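Local structure of aminopeptidase N family protein (4FGM) at residues F106-L111 against D161-Y166. The protein is probably a zinc-dependent aminopeptidase of the M61 family, removing residues from the N-terminal end of peptides. Residues are numbered along the deposited sequence; the frame is centred on the assembly and turned at random.
Sequences FNNTSL and DALIDY
Asn108 reaches across to the turn 163-166 and gives its amide ND2 to the backbone oxygen of Leu163, 3.0 Å away. The bond is nearly straight, 169° at the hydrogen, and the acceptor lies close to the plane of the Asn108 amide. Seen from the carbonyl, however, ND2 stands above the peptide plane, 43° out of it. The same oxygen accepts a weak bond from the backbone N of Tyr166, across the type I turn that begins at Leu163, the last residue of helix 160-163. Leu163 meets the amide with its branch as well: the two side chains cross at about a right angle, and CD1 of Leu163 lies 3.7 Å from ND2 of Asn108. A leucine in place of Asn108 has no side-chain N-H to offer, so the oxygen of buried Leu163 would probably have to rely more on the weak bond from Tyr166 N.

Beside this polar link, Ile164 packs against the backbone between Asn108 and Thr109, its CG2 3.8 Å from the carbonyl carbon of Asn108. With CG1 between the backbone N and the carbonyl carbon (chi1 62°), CG2 falls beside the backbone N of Ile164, facing the Asn108-Thr109 peptide. Thr109 adds its methyl, CG2 touching CB of Ile164 at 3.7 Å and also reaching CD1. A water completes the join, donating to OD1 of Asn107 and to the backbone O of Ile164.

Met142 and Leu125 also pack on Asn108, while Asp161 and Asp165 form salt bridges with Arg240. Away from the zinc site, the contact is internal packing of the beta-rich M61 N-terminal domain: a side-chain amide joins two short helical connections, one just after strand 103-106 and the other just before its antiparallel partner, strand 168-171.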
ATOM      1  N   PHE A 106     -12.497 -11.544   2.580  1.00 33.43           N
ATOM      2  CA  PHE A 106     -12.788 -10.897   3.854  1.00 32.10           C
ATOM      3  C   PHE A 106     -11.646 -10.883   4.853  1.00 37.02           C
ATOM      4  O   PHE A 106     -10.786 -11.764   4.865  1.00 46.59           O
ATOM      5  CB  PHE A 106     -14.040 -11.501   4.528  1.00 34.23           C
ATOM      6  CG  PHE A 106     -13.885 -12.943   4.984  1.00 36.39           C
ATOM      7  CD1 PHE A 106     -14.324 -13.992   4.184  1.00 37.84           C
ATOM      8  CD2 PHE A 106     -13.317 -13.242   6.221  1.00 31.82           C
ATOM      9  CE1 PHE A 106     -14.217 -15.318   4.609  1.00 37.63           C
ATOM     10  CE2 PHE A 106     -13.201 -14.562   6.660  1.00 40.07           C
ATOM     11  CZ  PHE A 106     -13.650 -15.606   5.846  1.00 40.87           C
ATOM     12  N   ASN A 107     -11.658  -9.846   5.682  1.00 36.28           N
ATOM     13  CA  ASN A 107     -10.697  -9.662   6.753  1.00 31.35           C
ATOM     14  C   ASN A 107     -11.557  -9.816   7.996  1.00 39.53           C
ATOM     15  O   ASN A 107     -12.682  -9.305   8.049  1.00 36.47           O
ATOM     16  CB  ASN A 107     -10.108  -8.254   6.709  1.00 37.01           C
ATOM     17  CG  ASN A 107      -9.107  -8.079   5.593  1.00 41.63           C
ATOM     18  OD1 ASN A 107      -7.970  -8.551   5.680  1.00 42.22           O
ATOM     19  ND2 ASN A 107      -9.527  -7.410   4.527  1.00 33.22           N
ATOM     20  N   ASN A 108     -11.042 -10.505   9.003  1.00 38.81           N
ATOM     21  CA  ASN A 108     -11.827 -10.709  10.202  1.00 37.70           C
ATOM     22  C   ASN A 108     -12.075  -9.458  11.028  1.00 37.79           C
ATOM     23  O   ASN A 108     -12.875  -9.479  11.968  1.00 45.41           O
ATOM     24  CB  ASN A 108     -11.225 -11.851  11.014  1.00 34.59           C
ATOM     25  CG  ASN A 108     -11.363 -13.179  10.285  1.00 41.95           C
ATOM     26  OD1 ASN A 108     -12.446 -13.509   9.819  1.00 38.52           O
ATOM     27  ND2 ASN A 108     -10.270 -13.933  10.169  1.00 38.06           N
ATOM     28  N   THR A 109     -11.408  -8.363  10.673  1.00 34.77           N
ATOM     29  CA  THR A 109     -11.647  -7.091  11.356  1.00 37.87           C
ATOM     30  C   THR A 109     -13.062  -6.657  10.977  1.00 36.48           C
ATOM     31  O   THR A 109     -13.694  -5.887  11.691  1.00 42.83           O
ATOM     32  CB  THR A 109     -10.694  -5.971  10.879  1.00 36.12           C
ATOM     33  OG1 THR A 109     -10.381  -6.175   9.496  1.00 42.02           O
ATOM     34  CG2 THR A 109      -9.416  -5.930  11.716  1.00 30.82           C
ATOM     35  N   SER A 110     -13.554  -7.156   9.844  1.00 35.29           N
ATOM     36  CA  SER A 110     -14.895  -6.815   9.372  1.00 45.41           C
ATOM     37  C   SER A 110     -15.964  -7.835   9.758  1.00 41.72           C
ATOM     38  O   SER A 110     -17.131  -7.488   9.889  1.00 43.17           O
ATOM     39  CB  SER A 110     -14.910  -6.657   7.841  1.00 40.27           C
ATOM     40  OG  SER A 110     -14.313  -5.442   7.432  1.00 48.66           O
ATOM     41  N   LEU A 111     -15.569  -9.089   9.936  1.00 39.26           N
ATOM     42  CA  LEU A 111     -16.538 -10.133  10.255  1.00 41.38           C
ATOM     43  C   LEU A 111     -16.637 -10.634  11.695  1.00 40.79           C
ATOM     44  O   LEU A 111     -17.718 -11.000  12.148  1.00 43.22           O
ATOM     45  CB  LEU A 111     -16.301 -11.339   9.335  1.00 39.85           C
ATOM     46  CG  LEU A 111     -17.017 -11.324   7.976  1.00 40.03           C
ATOM     47  CD1 LEU A 111     -16.614 -10.098   7.179  1.00 39.23           C
ATOM     48  CD2 LEU A 111     -16.689 -12.584   7.217  1.00 40.81           C
ATOM     49  N   ASP A 161      -5.850 -10.951  17.931  1.00 40.77           N
ATOM     50  CA  ASP A 161      -4.895 -10.204  17.122  1.00 40.07           C
ATOM     51  C   ASP A 161      -4.433 -11.016  15.923  1.00 38.96           C
ATOM     52  O   ASP A 161      -4.261 -10.483  14.824  1.00 39.49           O
ATOM     53  CB  ASP A 161      -3.675  -9.813  17.950  1.00 43.63           C
ATOM     54  CG  ASP A 161      -2.666  -9.019  17.146  1.00 50.52           C
ATOM     55  OD1 ASP A 161      -2.929  -7.833  16.856  1.00 56.55           O
ATOM     56  OD2 ASP A 161      -1.615  -9.589  16.791  1.00 48.72           O
ATOM     57  N   ALA A 162      -4.222 -12.307  16.139  1.00 39.20           N
ATOM     58  CA  ALA A 162      -3.783 -13.177  15.060  1.00 36.36           C
ATOM     59  C   ALA A 162      -4.958 -13.419  14.120  1.00 37.38           C
ATOM     60  O   ALA A 162      -4.805 -13.388  12.899  1.00 35.56           O
ATOM     61  CB  ALA A 162      -3.273 -14.494  15.620  1.00 40.73           C
ATOM     62  N   LEU A 163      -6.134 -13.639  14.695  1.00 40.15           N
ATOM     63  CA  LEU A 163      -7.334 -13.889  13.910  1.00 38.40           C
ATOM     64  C   LEU A 163      -7.567 -12.833  12.832  1.00 41.49           C
ATOM     65  O   LEU A 163      -7.842 -13.156  11.674  1.00 41.64           O
ATOM     66  CB  LEU A 163      -8.562 -13.928  14.820  1.00 34.73           C
ATOM     67  CG  LEU A 163      -9.912 -14.071  14.106  1.00 37.29           C
ATOM     68  CD1 LEU A 163     -10.054 -15.491  13.565  1.00 29.00           C
ATOM     69  CD2 LEU A 163     -11.043 -13.769  15.079  1.00 34.29           C
ATOM     70  N   ILE A 164      -7.465 -11.566  13.216  1.00 40.10           N
ATOM     71  CA  ILE A 164      -7.704 -10.488  12.268  1.00 40.63           C
ATOM     72  C   ILE A 164      -6.521 -10.190  11.353  1.00 38.15           C
ATOM     73  O   ILE A 164      -6.508  -9.183  10.644  1.00 43.83           O
ATOM     74  CB  ILE A 164      -8.150  -9.208  12.997  1.00 42.74           C
ATOM     75  CG1 ILE A 164      -7.054  -8.719  13.941  1.00 36.14           C
ATOM     76  CG2 ILE A 164      -9.423  -9.494  13.781  1.00 40.03           C
ATOM     77  CD1 ILE A 164      -7.376  -7.393  14.590  1.00 38.44           C
ATOM     78  N   ASP A 165      -5.530 -11.073  11.356  1.00 37.42           N
ATOM     79  CA  ASP A 165      -4.383 -10.881  10.490  1.00 36.59           C
ATOM     80  C   ASP A 165      -4.289 -11.990   9.442  1.00 38.74           C
ATOM     81  O   ASP A 165      -3.248 -12.189   8.818  1.00 39.87           O
ATOM     82  CB  ASP A 165      -3.086 -10.818  11.296  1.00 33.69           C
ATOM     83  CG  ASP A 165      -1.944 -10.234  10.488  1.00 41.81           C
ATOM     84  OD1 ASP A 165      -2.197  -9.225   9.784  1.00 34.38           O
ATOM     85  OD2 ASP A 165      -0.811 -10.769  10.556  1.00 41.27           O
ATOM     86  N   TYR A 166      -5.380 -12.725   9.264  1.00 33.86           N
ATOM     87  CA  TYR A 166      -5.413 -13.782   8.259  1.00 31.84           C
ATOM     88  C   TYR A 166      -6.592 -13.528   7.333  1.00 37.13           C
ATOM     89  O   TYR A 166      -7.720 -13.879   7.658  1.00 38.35           O
ATOM     90  CB  TYR A 166      -5.585 -15.178   8.895  1.00 34.13           C
ATOM     91  CG  TYR A 166      -4.460 -15.632   9.790  1.00 35.26           C
ATOM     92  CD1 TYR A 166      -4.661 -15.796  11.158  1.00 35.87           C
ATOM     93  CD2 TYR A 166      -3.196 -15.913   9.268  1.00 35.91           C
ATOM     94  CE1 TYR A 166      -3.633 -16.230  11.991  1.00 37.60           C
ATOM     95  CE2 TYR A 166      -2.158 -16.349  10.084  1.00 31.91           C
ATOM     96  CZ  TYR A 166      -2.380 -16.507  11.449  1.00 42.30           C
ATOM     97  OH  TYR A 166      -1.359 -16.944  12.270  1.00 45.48           O
TER
HETATM   98  O   HOH W   1      -6.760  -9.627   7.753  1.00 37.96           O